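Local atomic coordinates of o-succinylbenzoate synthase (Synechococcus elongatus, PDB entry 2OZT), a protein that converts 2-succinyl-6-hydroxy-2,4-cyclohexadiene-1-carboxylate to 2-succinylbenzoate by loss of water, using a divalent metal ion, on the way to phylloquinone. Residues A[8-13]-A[30-35]; A[26-31]-A[46-51]; A[270-275]-A[298-303]; A[276-281]-A[307-312]. All coordinates share one frame; numbering follows the deposited sequence.

Contact 1: A[8-13]-A[30-35]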
loop_
_atom_site.group_PDB
_atom_site.type_symbol
_atom_site.label_atom_id
_atom_site.label_comp_id
_atom_site.label_asym_id
_atom_site.label_seq_id
_atom_site.Cartn_x
_atom_site.Cartn_y
_atom_site.Cartn_z
ATOM N N ARG A 8 4.969 -19.093 -11.384
ATOM C CA ARG A 8 4.130 -18.860 -12.554
ATOM C C ARG A 8 3.828 -17.390 -12.658
ATOM O O ARG A 8 3.479 -16.778 -11.653
ATOM C CB ARG A 8 2.802 -19.606 -12.449
ATOM C CG ARG A 8 3.028 -21.137 -12.526
ATOM C CD ARG A 8 1.757 -21.990 -12.338
ATOM N NE ARG A 8 2.042 -23.436 -12.500
ATOM C CZ ARG A 8 1.124 -24.417 -12.432
ATOM N NH1 ARG A 8 -0.160 -24.144 -12.217
ATOM N NH2 ARG A 8 1.494 -25.691 -12.590
ATOM N N ILE A 9 3.916 -16.857 -13.877
ATOM C CA ILE A 9 3.433 -15.493 -14.155
ATOM C C ILE A 9 1.922 -15.474 -14.154
ATOM O O ILE A 9 1.277 -16.467 -14.500
ATOM C CB ILE A 9 3.974 -14.993 -15.486
ATOM C CG1 ILE A 9 3.950 -13.458 -15.498
ATOM C CG2 ILE A 9 3.161 -15.569 -16.671
ATOM C CD1 ILE A 9 4.707 -12.815 -16.671
ATOM N N TYR A 10 1.365 -14.318 -13.765
ATOM C CA TYR A 10 -0.066 -14.036 -13.935
ATOM C C TYR A 10 -0.243 -12.689 -14.582
ATOM O O TYR A 10 0.613 -11.862 -14.453
ATOM C CB TYR A 10 -0.810 -14.115 -12.594
ATOM C CG TYR A 10 -0.636 -12.953 -11.620
ATOM C CD1 TYR A 10 -1.320 -11.754 -11.805
ATOM C CD2 TYR A 10 0.187 -13.077 -10.506
ATOM C CE1 TYR A 10 -1.214 -10.717 -10.900
ATOM C CE2 TYR A 10 0.300 -12.033 -9.567
ATOM C CZ TYR A 10 -0.401 -10.854 -9.776
ATOM O OH TYR A 10 -0.303 -9.825 -8.851
ATOM N N GLU A 11 -1.333 -12.511 -15.337
ATOM C CA GLU A 11 -1.684 -11.190 -15.897
ATOM C C GLU A 11 -3.203 -11.116 -15.828
ATOM O O GLU A 11 -3.889 -11.729 -16.657
ATOM C CB GLU A 11 -1.153 -11.027 -17.338
ATOM C CG GLU A 11 -1.559 -9.714 -18.068
ATOM C CD GLU A 11 -0.481 -9.193 -19.039
ATOM O OE1 GLU A 11 -0.361 -9.656 -20.206
ATOM O OE2 GLU A 11 0.254 -8.276 -18.638
ATOM N N GLU A 12 -3.718 -10.380 -14.837
ATOM C CA GLU A 12 -5.129 -10.379 -14.457
ATOM C C GLU A 12 -5.816 -9.047 -14.808
ATOM O O GLU A 12 -5.416 -7.988 -14.348
ATOM C CB GLU A 12 -5.243 -10.668 -12.952
ATOM C CG GLU A 12 -6.647 -10.831 -12.439
ATOM C CD GLU A 12 -6.711 -11.023 -10.945
ATOM O OE1 GLU A 12 -5.793 -11.685 -10.370
ATOM O OE2 GLU A 12 -7.695 -10.517 -10.351
ATOM N N PRO A 13 -6.848 -9.087 -15.665
ATOM C CA PRO A 13 -7.554 -7.842 -15.926
ATOM C C PRO A 13 -8.137 -7.199 -14.655
ATOM O O PRO A 13 -8.622 -7.892 -13.749
ATOM C CB PRO A 13 -8.692 -8.296 -16.866
ATOM C CG PRO A 13 -8.087 -9.512 -17.575
ATOM C CD PRO A 13 -7.372 -10.212 -16.470
ATOM N N GLY A 30 2.075 -10.283 -12.275
ATOM C CA GLY A 30 2.996 -10.624 -11.164
ATOM C C GLY A 30 3.389 -12.060 -11.269
ATOM O O GLY A 30 3.166 -12.710 -12.306
ATOM N N ILE A 31 3.980 -12.548 -10.182
ATOM C CA ILE A 31 4.426 -13.938 -10.096
ATOM C C ILE A 31 3.846 -14.553 -8.860
ATOM O O ILE A 31 3.846 -13.930 -7.772
ATOM C CB ILE A 31 5.924 -13.951 -9.965
ATOM C CG1 ILE A 31 6.612 -13.568 -11.286
ATOM C CG2 ILE A 31 6.434 -15.330 -9.525
ATOM C CD1 ILE A 31 8.081 -13.159 -11.053
ATOM N N TYR A 32 3.343 -15.780 -9.015
ATOM C CA TYR A 32 3.028 -16.621 -7.832
ATOM C C TYR A 32 4.099 -17.668 -7.621
ATOM O O TYR A 32 4.574 -18.283 -8.573
ATOM C CB TYR A 32 1.696 -17.334 -7.992
ATOM C CG TYR A 32 0.513 -16.405 -8.097
ATOM C CD1 TYR A 32 0.346 -15.364 -7.194
ATOM C CD2 TYR A 32 -0.442 -16.564 -9.096
ATOM C CE1 TYR A 32 -0.710 -14.510 -7.286
ATOM C CE2 TYR A 32 -1.540 -15.699 -9.189
ATOM C CZ TYR A 32 -1.669 -14.694 -8.253
ATOM O OH TYR A 32 -2.748 -13.822 -8.335
ATOM N N LEU A 33 4.461 -17.855 -6.349
ATOM C CA LEU A 33 5.443 -18.865 -5.939
ATOM C C LEU A 33 4.715 -19.962 -5.197
ATOM O O LEU A 33 3.856 -19.688 -4.380
ATOM C CB LEU A 33 6.434 -18.293 -4.927
ATOM C CG LEU A 33 7.244 -17.096 -5.423
ATOM C CD1 LEU A 33 8.071 -16.491 -4.294
ATOM C CD2 LEU A 33 8.140 -17.419 -6.590
ATOM N N ARG A 34 5.117 -21.209 -5.490
ATOM C CA ARG A 34 4.609 -22.385 -4.737
ATOM C C ARG A 34 5.787 -23.194 -4.236
ATOM O O ARG A 34 6.582 -23.643 -5.046
ATOM C CB ARG A 34 3.712 -23.211 -5.640
ATOM C CG ARG A 34 3.119 -24.468 -4.913
ATOM C CD ARG A 34 2.320 -25.299 -5.890
ATOM N NE ARG A 34 1.593 -26.445 -5.286
ATOM C CZ ARG A 34 2.139 -27.630 -5.021
ATOM N NH1 ARG A 34 3.430 -27.872 -5.214
ATOM N NH2 ARG A 34 1.365 -28.579 -4.486
ATOM N N LEU A 35 5.847 -23.400 -2.904
ATOM C CA LEU A 35 6.979 -24.041 -2.224
ATOM C C LEU A 35 6.446 -25.349 -1.652
ATOM O O LEU A 35 5.330 -25.396 -1.203
ATOM C CB LEU A 35 7.473 -23.139 -1.091
ATOM C CG LEU A 35 8.560 -22.132 -1.458
ATOM C CD1 LEU A 35 8.108 -21.178 -2.591
ATOM C CD2 LEU A 35 9.010 -21.350 -0.218
HETATM O O HOH W 1 -4.466 -13.838 -10.755
#

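Contact 2: A[26-31]-A[46-51]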
loop_
_atom_site.group_PDB
_atom_site.type_symbol
_atom_site.label_atom_id
_atom_site.label_comp_id
_atom_site.label_asym_id
_atom_site.label_seq_id
_atom_site.Cartn_x
_atom_site.Cartn_y
_atom_site.Cartn_z
ATOM N N ARG A 26 -5.191 -1.232 -17.106
ATOM C CA ARG A 26 -6.221 -2.226 -17.481
ATOM C C ARG A 26 -6.021 -3.650 -16.926
ATOM O O ARG A 26 -6.921 -4.489 -16.970
ATOM C CB ARG A 26 -6.389 -2.256 -19.004
ATOM C CG ARG A 26 -6.884 -0.910 -19.522
ATOM C CD ARG A 26 -6.833 -0.784 -21.043
ATOM N NE ARG A 26 -7.109 0.600 -21.438
ATOM C CZ ARG A 26 -8.303 1.190 -21.355
ATOM N NH1 ARG A 26 -9.364 0.527 -20.896
ATOM N NH2 ARG A 26 -8.437 2.453 -21.731
ATOM N N SER A 27 -4.846 -3.896 -16.354
ATOM C CA SER A 27 -4.530 -5.214 -15.860
ATOM C C SER A 27 -3.412 -5.058 -14.840
ATOM O O SER A 27 -2.799 -3.992 -14.748
ATOM C CB SER A 27 -4.034 -6.103 -17.007
ATOM O OG SER A 27 -2.772 -5.665 -17.463
ATOM N N ARG A 28 -3.210 -6.115 -14.054
ATOM C CA ARG A 28 -2.040 -6.235 -13.155
ATOM C C ARG A 28 -1.375 -7.559 -13.449
ATOM O O ARG A 28 -2.066 -8.544 -13.649
ATOM C CB ARG A 28 -2.448 -6.217 -11.666
ATOM C CG ARG A 28 -2.637 -4.807 -11.112
ATOM C CD ARG A 28 -1.280 -4.230 -10.862
ATOM N NE ARG A 28 -0.698 -4.557 -9.552
ATOM C CZ ARG A 28 0.609 -4.727 -9.312
ATOM N NH1 ARG A 28 1.016 -4.871 -8.048
ATOM N NH2 ARG A 28 1.488 -4.786 -10.315
ATOM N N SER A 29 -0.046 -7.570 -13.423
ATOM C CA SER A 29 0.737 -8.804 -13.648
ATOM C C SER A 29 1.624 -9.037 -12.429
ATOM O O SER A 29 1.916 -8.113 -11.660
ATOM C CB SER A 29 1.593 -8.660 -14.888
ATOM O OG SER A 29 0.746 -8.551 -16.035
ATOM N N GLY A 30 2.075 -10.283 -12.275
ATOM C CA GLY A 30 2.996 -10.624 -11.164
ATOM C C GLY A 30 3.389 -12.060 -11.269
ATOM O O GLY A 30 3.166 -12.710 -12.306
ATOM N N ILE A 31 3.980 -12.548 -10.182
ATOM C CA ILE A 31 4.426 -13.938 -10.096
ATOM C C ILE A 31 3.846 -14.553 -8.860
ATOM O O ILE A 31 3.846 -13.930 -7.772
ATOM C CB ILE A 31 5.924 -13.951 -9.965
ATOM C CG1 ILE A 31 6.612 -13.568 -11.286
ATOM C CG2 ILE A 31 6.434 -15.330 -9.525
ATOM C CD1 ILE A 31 8.081 -13.159 -11.053
ATOM N N GLU A 46 3.602 -14.165 -3.374
ATOM C CA GLU A 46 3.305 -13.360 -4.565
ATOM C C GLU A 46 4.291 -12.212 -4.684
ATOM O O GLU A 46 4.535 -11.484 -3.718
ATOM C CB GLU A 46 1.881 -12.837 -4.463
ATOM C CG GLU A 46 1.492 -11.870 -5.599
ATOM C CD GLU A 46 0.020 -11.454 -5.557
ATOM O OE1 GLU A 46 -0.804 -11.972 -4.747
ATOM O OE2 GLU A 46 -0.314 -10.510 -6.365
ATOM N N ILE A 47 4.824 -12.041 -5.902
ATOM C CA ILE A 47 5.742 -10.937 -6.259
ATOM C C ILE A 47 5.044 -10.075 -7.303
ATOM O O ILE A 47 4.806 -10.511 -8.435
ATOM C CB ILE A 47 7.023 -11.497 -6.906
ATOM C CG1 ILE A 47 7.697 -12.504 -5.941
ATOM C CG2 ILE A 47 7.999 -10.435 -7.336
ATOM C CD1 ILE A 47 8.882 -13.272 -6.557
ATOM N N ALA A 48 4.679 -8.844 -6.925
ATOM C CA ALA A 48 3.916 -7.985 -7.824
ATOM C C ALA A 48 4.368 -6.526 -7.744
ATOM O O ALA A 48 3.604 -5.687 -7.269
ATOM C CB ALA A 48 2.419 -8.094 -7.466
ATOM N N PRO A 49 5.558 -6.193 -8.250
ATOM C CA PRO A 49 5.941 -4.786 -8.260
ATOM C C PRO A 49 4.931 -3.971 -9.090
ATOM O O PRO A 49 4.253 -4.510 -10.007
ATOM C CB PRO A 49 7.307 -4.792 -8.919
ATOM C CG PRO A 49 7.315 -6.065 -9.804
ATOM C CD PRO A 49 6.550 -7.054 -8.918
ATOM N N LEU A 50 4.768 -2.708 -8.723
ATOM C CA LEU A 50 3.753 -1.877 -9.359
ATOM C C LEU A 50 4.447 -0.900 -10.323
ATOM O O LEU A 50 5.304 -0.152 -9.901
ATOM C CB LEU A 50 2.973 -1.130 -8.262
ATOM C CG LEU A 50 1.726 -0.319 -8.645
ATOM C CD1 LEU A 50 0.643 -1.208 -9.218
ATOM C CD2 LEU A 50 1.198 0.395 -7.408
ATOM N N PRO A 51 4.146 -0.994 -11.645
ATOM C CA PRO A 51 4.802 -0.127 -12.627
ATOM C C PRO A 51 4.756 1.350 -12.213
ATOM O O PRO A 51 3.682 1.868 -11.859
ATOM C CB PRO A 51 3.968 -0.363 -13.898
ATOM C CG PRO A 51 3.579 -1.865 -13.795
ATOM C CD PRO A 51 3.188 -1.918 -12.293
HETATM O O HOH W 2 4.321 -6.886 -11.374
#

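Contact 3: A[270-275]-A[298-303]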
loop_
_atom_site.group_PDB
_atom_site.type_symbol
_atom_site.label_atom_id
_atom_site.label_comp_id
_atom_site.label_asym_id
_atom_site.label_seq_id
_atom_site.Cartn_x
_atom_site.Cartn_y
_atom_site.Cartn_z
ATOM N N PHE A 270 -1.076 1.078 6.459
ATOM C CA PHE A 270 -0.796 0.035 5.502
ATOM C C PHE A 270 -1.779 0.038 4.343
ATOM O O PHE A 270 -2.977 0.086 4.564
ATOM C CB PHE A 270 -0.883 -1.319 6.231
ATOM C CG PHE A 270 0.192 -1.522 7.259
ATOM C CD1 PHE A 270 1.380 -2.111 6.894
ATOM C CD2 PHE A 270 -0.004 -1.171 8.590
ATOM C CE1 PHE A 270 2.425 -2.291 7.844
ATOM C CE2 PHE A 270 1.014 -1.316 9.539
ATOM C CZ PHE A 270 2.205 -1.923 9.157
ATOM N N SER A 271 -1.247 -0.019 3.119
ATOM C CA SER A 271 -2.080 0.088 1.930
ATOM C C SER A 271 -1.782 -0.898 0.855
ATOM O O SER A 271 -0.768 -1.633 0.896
ATOM C CB SER A 271 -1.983 1.512 1.368
ATOM O OG SER A 271 -0.795 1.684 0.657
ATOM N N SER A 272 -2.734 -0.965 -0.074
ATOM C CA SER A 272 -2.668 -1.921 -1.180
ATOM C C SER A 272 -1.906 -1.434 -2.388
ATOM O O SER A 272 -1.968 -0.262 -2.756
ATOM C CB SER A 272 -4.086 -2.266 -1.630
ATOM O OG SER A 272 -4.053 -3.165 -2.739
ATOM N N ALA A 273 -1.167 -2.325 -3.026
ATOM C CA ALA A 273 -0.515 -2.061 -4.312
ATOM C C ALA A 273 -1.276 -2.823 -5.413
ATOM O O ALA A 273 -0.662 -3.262 -6.399
ATOM C CB ALA A 273 0.913 -2.575 -4.265
ATOM N N LEU A 274 -2.593 -2.989 -5.237
ATOM C CA LEU A 274 -3.420 -3.758 -6.196
ATOM C C LEU A 274 -2.821 -5.123 -6.456
ATOM O O LEU A 274 -2.658 -5.577 -7.610
ATOM C CB LEU A 274 -3.616 -2.966 -7.511
ATOM C CG LEU A 274 -4.313 -1.611 -7.369
ATOM C CD1 LEU A 274 -4.435 -1.004 -8.767
ATOM C CD2 LEU A 274 -5.680 -1.729 -6.704
ATOM N N GLU A 275 -2.492 -5.788 -5.357
ATOM C CA GLU A 275 -1.925 -7.136 -5.400
ATOM C C GLU A 275 -3.056 -8.166 -5.299
ATOM O O GLU A 275 -4.207 -7.829 -5.041
ATOM C CB GLU A 275 -0.879 -7.327 -4.273
ATOM C CG GLU A 275 -1.428 -7.220 -2.868
ATOM C CD GLU A 275 -1.833 -5.799 -2.465
ATOM O OE1 GLU A 275 -3.045 -5.505 -2.510
ATOM O OE2 GLU A 275 -0.941 -5.029 -2.074
ATOM N N PHE A 298 -6.945 -0.547 1.789
ATOM C CA PHE A 298 -7.266 -1.739 1.007
ATOM C C PHE A 298 -8.667 -1.687 0.429
ATOM O O PHE A 298 -9.195 -2.745 0.000
ATOM C CB PHE A 298 -7.056 -3.005 1.847
ATOM C CG PHE A 298 -5.605 -3.465 1.895
ATOM C CD1 PHE A 298 -5.152 -4.463 1.026
ATOM C CD2 PHE A 298 -4.680 -2.892 2.775
ATOM C CE1 PHE A 298 -3.809 -4.874 1.057
ATOM C CE2 PHE A 298 -3.358 -3.316 2.808
ATOM C CZ PHE A 298 -2.928 -4.310 1.949
ATOM N N GLY A 299 -9.201 -0.465 0.322
ATOM C CA GLY A 299 -10.573 -0.238 -0.227
ATOM C C GLY A 299 -10.563 -0.174 -1.734
ATOM O O GLY A 299 -11.119 0.753 -2.321
ATOM N N VAL A 300 -9.933 -1.177 -2.357
ATOM C CA VAL A 300 -9.571 -1.105 -3.769
ATOM C C VAL A 300 -10.318 -2.149 -4.610
ATOM O O VAL A 300 -9.911 -2.420 -5.728
ATOM C CB VAL A 300 -8.038 -1.307 -3.969
ATOM C CG1 VAL A 300 -7.232 -0.158 -3.289
ATOM C CG2 VAL A 300 -7.595 -2.692 -3.425
ATOM N N ASP A 301 -11.388 -2.719 -4.062
ATOM C CA ASP A 301 -12.168 -3.759 -4.765
ATOM C C ASP A 301 -12.717 -3.369 -6.106
ATOM O O ASP A 301 -12.953 -4.246 -6.926
ATOM C CB ASP A 301 -13.348 -4.229 -3.923
ATOM C CG ASP A 301 -12.928 -5.120 -2.795
ATOM O OD1 ASP A 301 -11.753 -5.508 -2.727
ATOM O OD2 ASP A 301 -13.793 -5.428 -1.964
ATOM N N ARG A 302 -12.945 -2.085 -6.342
ATOM C CA ARG A 302 -13.420 -1.676 -7.669
ATOM C C ARG A 302 -12.473 -2.097 -8.760
ATOM O O ARG A 302 -12.922 -2.451 -9.869
ATOM C CB ARG A 302 -13.625 -0.173 -7.752
ATOM C CG ARG A 302 -14.945 0.240 -7.183
ATOM C CD ARG A 302 -15.190 1.717 -7.361
ATOM N NE ARG A 302 -15.273 2.077 -8.770
ATOM C CZ ARG A 302 -15.328 3.329 -9.205
ATOM N NH1 ARG A 302 -15.290 4.335 -8.330
ATOM N NH2 ARG A 302 -15.412 3.578 -10.504
ATOM N N TRP A 303 -11.166 -2.007 -8.485
ATOM C CA TRP A 303 -10.136 -2.283 -9.488
ATOM C C TRP A 303 -9.619 -3.678 -9.358
ATOM O O TRP A 303 -9.471 -4.380 -10.352
ATOM C CB TRP A 303 -8.995 -1.249 -9.453
ATOM C CG TRP A 303 -9.610 0.068 -9.598
ATOM C CD1 TRP A 303 -10.053 0.649 -10.763
ATOM C CD2 TRP A 303 -10.031 0.916 -8.542
ATOM N NE1 TRP A 303 -10.685 1.838 -10.485
ATOM C CE2 TRP A 303 -10.680 2.028 -9.127
ATOM C CE3 TRP A 303 -9.908 0.860 -7.147
ATOM C CZ2 TRP A 303 -11.190 3.084 -8.361
ATOM C CZ3 TRP A 303 -10.425 1.909 -6.391
ATOM C CH2 TRP A 303 -11.065 3.000 -7.005
#

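Contact 4: A[276-281]-A[307-312]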
loop_
_atom_site.group_PDB
_atom_site.type_symbol
_atom_site.label_atom_id
_atom_site.label_comp_id
_atom_site.label_asym_id
_atom_site.label_seq_id
_atom_site.Cartn_x
_atom_site.Cartn_y
_atom_site.Cartn_z
ATOM N N GLY A 276 -2.722 -9.451 -5.479
ATOM C CA GLY A 276 -3.767 -10.468 -5.467
ATOM C C GLY A 276 -3.960 -11.067 -4.082
ATOM O O GLY A 276 -3.371 -10.588 -3.082
ATOM N N ALA A 277 -4.801 -12.108 -4.016
ATOM C CA ALA A 277 -5.203 -12.690 -2.742
ATOM C C ALA A 277 -4.060 -13.360 -1.975
ATOM O O ALA A 277 -4.072 -13.371 -0.731
ATOM C CB ALA A 277 -6.311 -13.708 -2.991
ATOM N N ILE A 278 -3.074 -13.897 -2.675
ATOM C CA ILE A 278 -1.947 -14.514 -1.964
ATOM C C ILE A 278 -1.191 -13.439 -1.163
ATOM O O ILE A 278 -1.005 -13.553 0.031
ATOM C CB ILE A 278 -1.052 -15.308 -2.903
ATOM C CG1 ILE A 278 -1.845 -16.540 -3.358
ATOM C CG2 ILE A 278 0.257 -15.677 -2.218
ATOM C CD1 ILE A 278 -1.095 -17.390 -4.458
ATOM N N ALA A 279 -0.835 -12.338 -1.835
ATOM C CA ALA A 279 -0.130 -11.247 -1.151
ATOM C C ALA A 279 -1.003 -10.601 -0.096
ATOM O O ALA A 279 -0.538 -10.312 0.990
ATOM C CB ALA A 279 0.258 -10.172 -2.202
ATOM N N ARG A 280 -2.270 -10.332 -0.431
ATOM C CA ARG A 280 -3.147 -9.643 0.569
ATOM C C ARG A 280 -3.293 -10.508 1.826
ATOM O O ARG A 280 -3.234 -9.976 2.930
ATOM C CB ARG A 280 -4.541 -9.316 0.017
ATOM C CG ARG A 280 -4.480 -8.261 -1.015
ATOM C CD ARG A 280 -5.776 -7.460 -1.231
ATOM N NE ARG A 280 -5.654 -6.896 -2.572
ATOM C CZ ARG A 280 -6.637 -6.386 -3.315
ATOM N NH1 ARG A 280 -7.891 -6.300 -2.835
ATOM N NH2 ARG A 280 -6.345 -5.949 -4.535
ATOM N N THR A 281 -3.473 -11.823 1.654
ATOM C CA THR A 281 -3.647 -12.684 2.819
ATOM C C THR A 281 -2.364 -12.729 3.637
ATOM O O THR A 281 -2.417 -12.681 4.871
ATOM C CB THR A 281 -4.095 -14.098 2.422
ATOM O OG1 THR A 281 -5.248 -14.004 1.592
ATOM C CG2 THR A 281 -4.518 -14.883 3.683
ATOM N N PRO A 307 -10.375 -11.467 -2.465
ATOM C CA PRO A 307 -10.831 -11.965 -1.171
ATOM C C PRO A 307 -9.759 -12.804 -0.468
ATOM O O PRO A 307 -9.041 -13.588 -1.111
ATOM C CB PRO A 307 -12.054 -12.819 -1.549
ATOM C CG PRO A 307 -12.548 -12.146 -2.849
ATOM C CD PRO A 307 -11.273 -11.862 -3.570
ATOM N N LEU A 308 -9.631 -12.613 0.841
ATOM C CA LEU A 308 -8.626 -13.356 1.586
ATOM C C LEU A 308 -8.859 -14.861 1.493
ATOM O O LEU A 308 -10.022 -15.318 1.461
ATOM C CB LEU A 308 -8.551 -12.905 3.043
ATOM C CG LEU A 308 -8.392 -11.396 3.265
ATOM C CD1 LEU A 308 -8.123 -11.161 4.718
ATOM C CD2 LEU A 308 -7.256 -10.812 2.404
ATOM N N LEU A 309 -7.764 -15.602 1.455
ATOM C CA LEU A 309 -7.785 -17.049 1.302
ATOM C C LEU A 309 -7.890 -17.730 2.658
ATOM O O LEU A 309 -7.038 -17.539 3.516
ATOM C CB LEU A 309 -6.518 -17.479 0.576
ATOM C CG LEU A 309 -6.398 -16.872 -0.835
ATOM C CD1 LEU A 309 -4.978 -17.052 -1.342
ATOM C CD2 LEU A 309 -7.354 -17.516 -1.788
ATOM N N THR A 310 -8.941 -18.538 2.830
ATOM C CA THR A 310 -9.276 -19.115 4.146
ATOM C C THR A 310 -9.033 -20.628 4.243
ATOM O O THR A 310 -9.163 -21.211 5.325
ATOM C CB THR A 310 -10.733 -18.787 4.558
ATOM O OG1 THR A 310 -11.642 -19.412 3.648
ATOM C CG2 THR A 310 -10.987 -17.279 4.569
ATOM N N THR A 311 -8.690 -21.252 3.120
ATOM C CA THR A 311 -8.436 -22.687 3.070
ATOM C C THR A 311 -7.207 -22.972 2.220
ATOM O O THR A 311 -6.882 -22.210 1.314
ATOM C CB THR A 311 -9.640 -23.479 2.471
ATOM O OG1 THR A 311 -9.808 -23.115 1.095
ATOM C CG2 THR A 311 -10.941 -23.217 3.236
ATOM N N LEU A 312 -6.516 -24.064 2.513
ATOM C CA LEU A 312 -5.376 -24.482 1.701
ATOM C C LEU A 312 -5.796 -24.843 0.264
ATOM O O LEU A 312 -5.092 -24.520 -0.698
ATOM C CB LEU A 312 -4.631 -25.637 2.370
ATOM C CG LEU A 312 -3.275 -26.124 1.845
ATOM C CD1 LEU A 312 -2.346 -25.010 1.350
ATOM C CD2 LEU A 312 -2.584 -26.923 2.942
#

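Contact 1: A[8-13]-A[30-35]
Tyr10 sets CG between its own backbone N and carbonyl carbon (chi1 76°), Tyr32 turns CG anti to its carbonyl carbon (chi1 -63°), and the two rings meet in an offset stack on one face of the sheet. Their centroids are 4.4 Å apart and their planes 20° from parallel. Overlap is partial: Tyr10 CD2 sits 3.3 Å from Tyr32 CZ, and Tyr32 OH lies over the rim of the Tyr10 ring. Gly30 takes the other face of Tyr10, with N over the ring centre and CA in a CH-pi contact, 3.8 Å from the centroid. Gly30 has no CB, which lets its backbone lie this close to the ring. Tyr10 OH continues to Glu46 and Arg304, while Tyr32 OH shares a water with Glu12 OE1, which also pairs with Arg304. An alanine at Tyr10 would probably leave Tyr32 without its stacking partner, Gly30 without its aromatic cover and Glu46 short of one hydrogen-bond mate. Beneath the rings, Arg8 with Tyr32 and Tyr10 with Gly30 are hydrogen-bonded pairs. Between them comes the non-hydrogen-bonded pair Ile9 and Ile31, whose CA atoms are 4.5 Å apart; both side chains point to the other face, toward helix 58-67. This is the ladder of an antiparallel beta hairpin, strands 3-20 and 23-36, in the N-terminal domain characteristic of the enolase superfamily.

Contact 2: A[26-31]-A[46-51]
Arg28 reaches the chain at 48-51 with a side chain folded twice. From CB the chain bends at chi2 (-77°) and again at chi3 (-86°), which brings first CD and then NE around beside Leu50. Arg28 CD lies 3.9 Å from Leu50 CD1, and the same methyl sits over the centre of the guanidinium, 3.5 Å from Arg28 CZ. At the tip, Arg28 NH1 donates to Ala48 O and Arg28 NH2 to Pro49 O, each bond 2.8 Å long. Both oxygens lie near the guanidinium plane, yet each nitrogen stands about 40° out of the plane of the carbonyl it binds. Away from this pair, NE and NH1 also donate to Leu274 O and Ala273 O, so four carbonyl bonds fix the rotation of the group. A leucine in its place would probably leave the carbonyls of Ala48, Pro49, Ala273 and Leu274 without their guanidinium donors and loosen the hold on this loop. The strands themselves, 23-36 and 42-47, form an antiparallel hairpin of the N-terminal domain, and the loop that leaves it carries Leu50 toward the barrel, its side chain about 6 Å from that of Lys245, the predicted proton acceptor. Ile31 and Ile47 make the last hydrogen-bonded pair here, N to O in both directions. Gly30 packs its CA 3.3 Å from Ile47 O, a closeness that the missing CB of Gly30 allows. Further on, a water donates to both Ser29 O and Pro49 O, bridging the strand to the departing loop.

Contact 3: A[270-275]-A[298-303]
Ser272 and Phe298 make the aromatic part of the contact: Ser272 CB stands over a face of the ring, 3.9 Å from its centroid, in a CH-pi contact. Phe270 O lies near the plane of the same ring, at its edge. Glu275 OE1 approaches to 3.7 Å from Phe298 CE1, the carboxylate and ring planes 27° apart. The apolar part belongs to Leu274, whose CD2 packs 3.6 Å from Val300 CB and more loosely against Trp303 CB. No hydrogen bond crosses; the side-chain hydrogen bonds made inside the segments all belong to 270-275. Ser272 OG, anti to its backbone N (chi1 178°), accepts from Leu274 N in an ST turn and donates to Glu275 OE1 at 2.6 Å, on the syn side. Ala273 N holds the other oxygen, Glu275 OE2, from above the carboxylate plane. Both carboxylate oxygens are therefore gripped, and OE1 has a second partner in Arg280. Segment 270-275 follows the last strand, 268-270, of the TIM-barrel-like C-terminal domain of the enolase superfamily and leads into helix 277-290. Arg280 of that helix touches Ser272, Phe298 and Val300, Ser271 touches active-site Lys245, the predicted proton acceptor, and strand 3-20 packs on Leu274 and Trp303.

Contact 4: A[276-281]-A[307-312]
Leu309 lays its side chain on the first turn of helix 277-290: CG is 3.8 Å from Ala277 CB, and CD1 equally far from Ile278 CG1. Its backbone N donates to Thr281 OG1, at 3.0 Å and nearly straight (172°). Thr281 keeps OG1 anti to its carbonyl carbon (chi1 -53°), which lets the hydroxyl turn back and donate to Ala277 O at 2.7 Å. Ala277 O also accepts from Thr281 N, the two donors arriving from opposite faces of the carbonyl plane. Beside this, Leu308 CD2 packs 3.9 Å from Arg280 CB, and Pro307 O lies 3.3 Å from Ala277 CB. The end of Arg280 goes elsewhere, to Glu275 and to the carbonyl of Arg304. Tyr315 of helix 312-320 touches both Thr281 and Leu309, so helix 312-320 packs on the same part of helix 277-290 as Leu309, and Thr311 OG1 caps Ala314 N where helix 312-320 starts. With one hydroxyl relaying a hydrogen bond from loop amide to helix carbonyl, and small or aliphatic groups around it, the contact is mainly apolar, and that single cross-segment hydrogen bond is likely to fix, together with the packing on Ala277 and Ile278, where Leu309 sits along the helix.

How the contacts relate
From the N terminus, contact 1 closes the first hairpin, strand 3-20 to strand 23-36, and contact 2 begins on that second strand, sharing Gly30 and Ile31, to close the next hairpin with 42-47. Together they join three neighbouring strands of one antiparallel sheet. The chain then runs through the barrel before contacts 3 and 4 cross: 270-275 pairs with 298-303, 276-281 with 307-312; their segments alternate along the chain, 276-281 starting helix 277-290. Contact 2 ties the domains together, through Arg28 to the carbonyls of Ala273 and Leu274 in contact 3 and through Glu46 to Gly276 N and Ala279 N in contact 4. Contact 1 touches contact 4 where Tyr32 packs on Ile278.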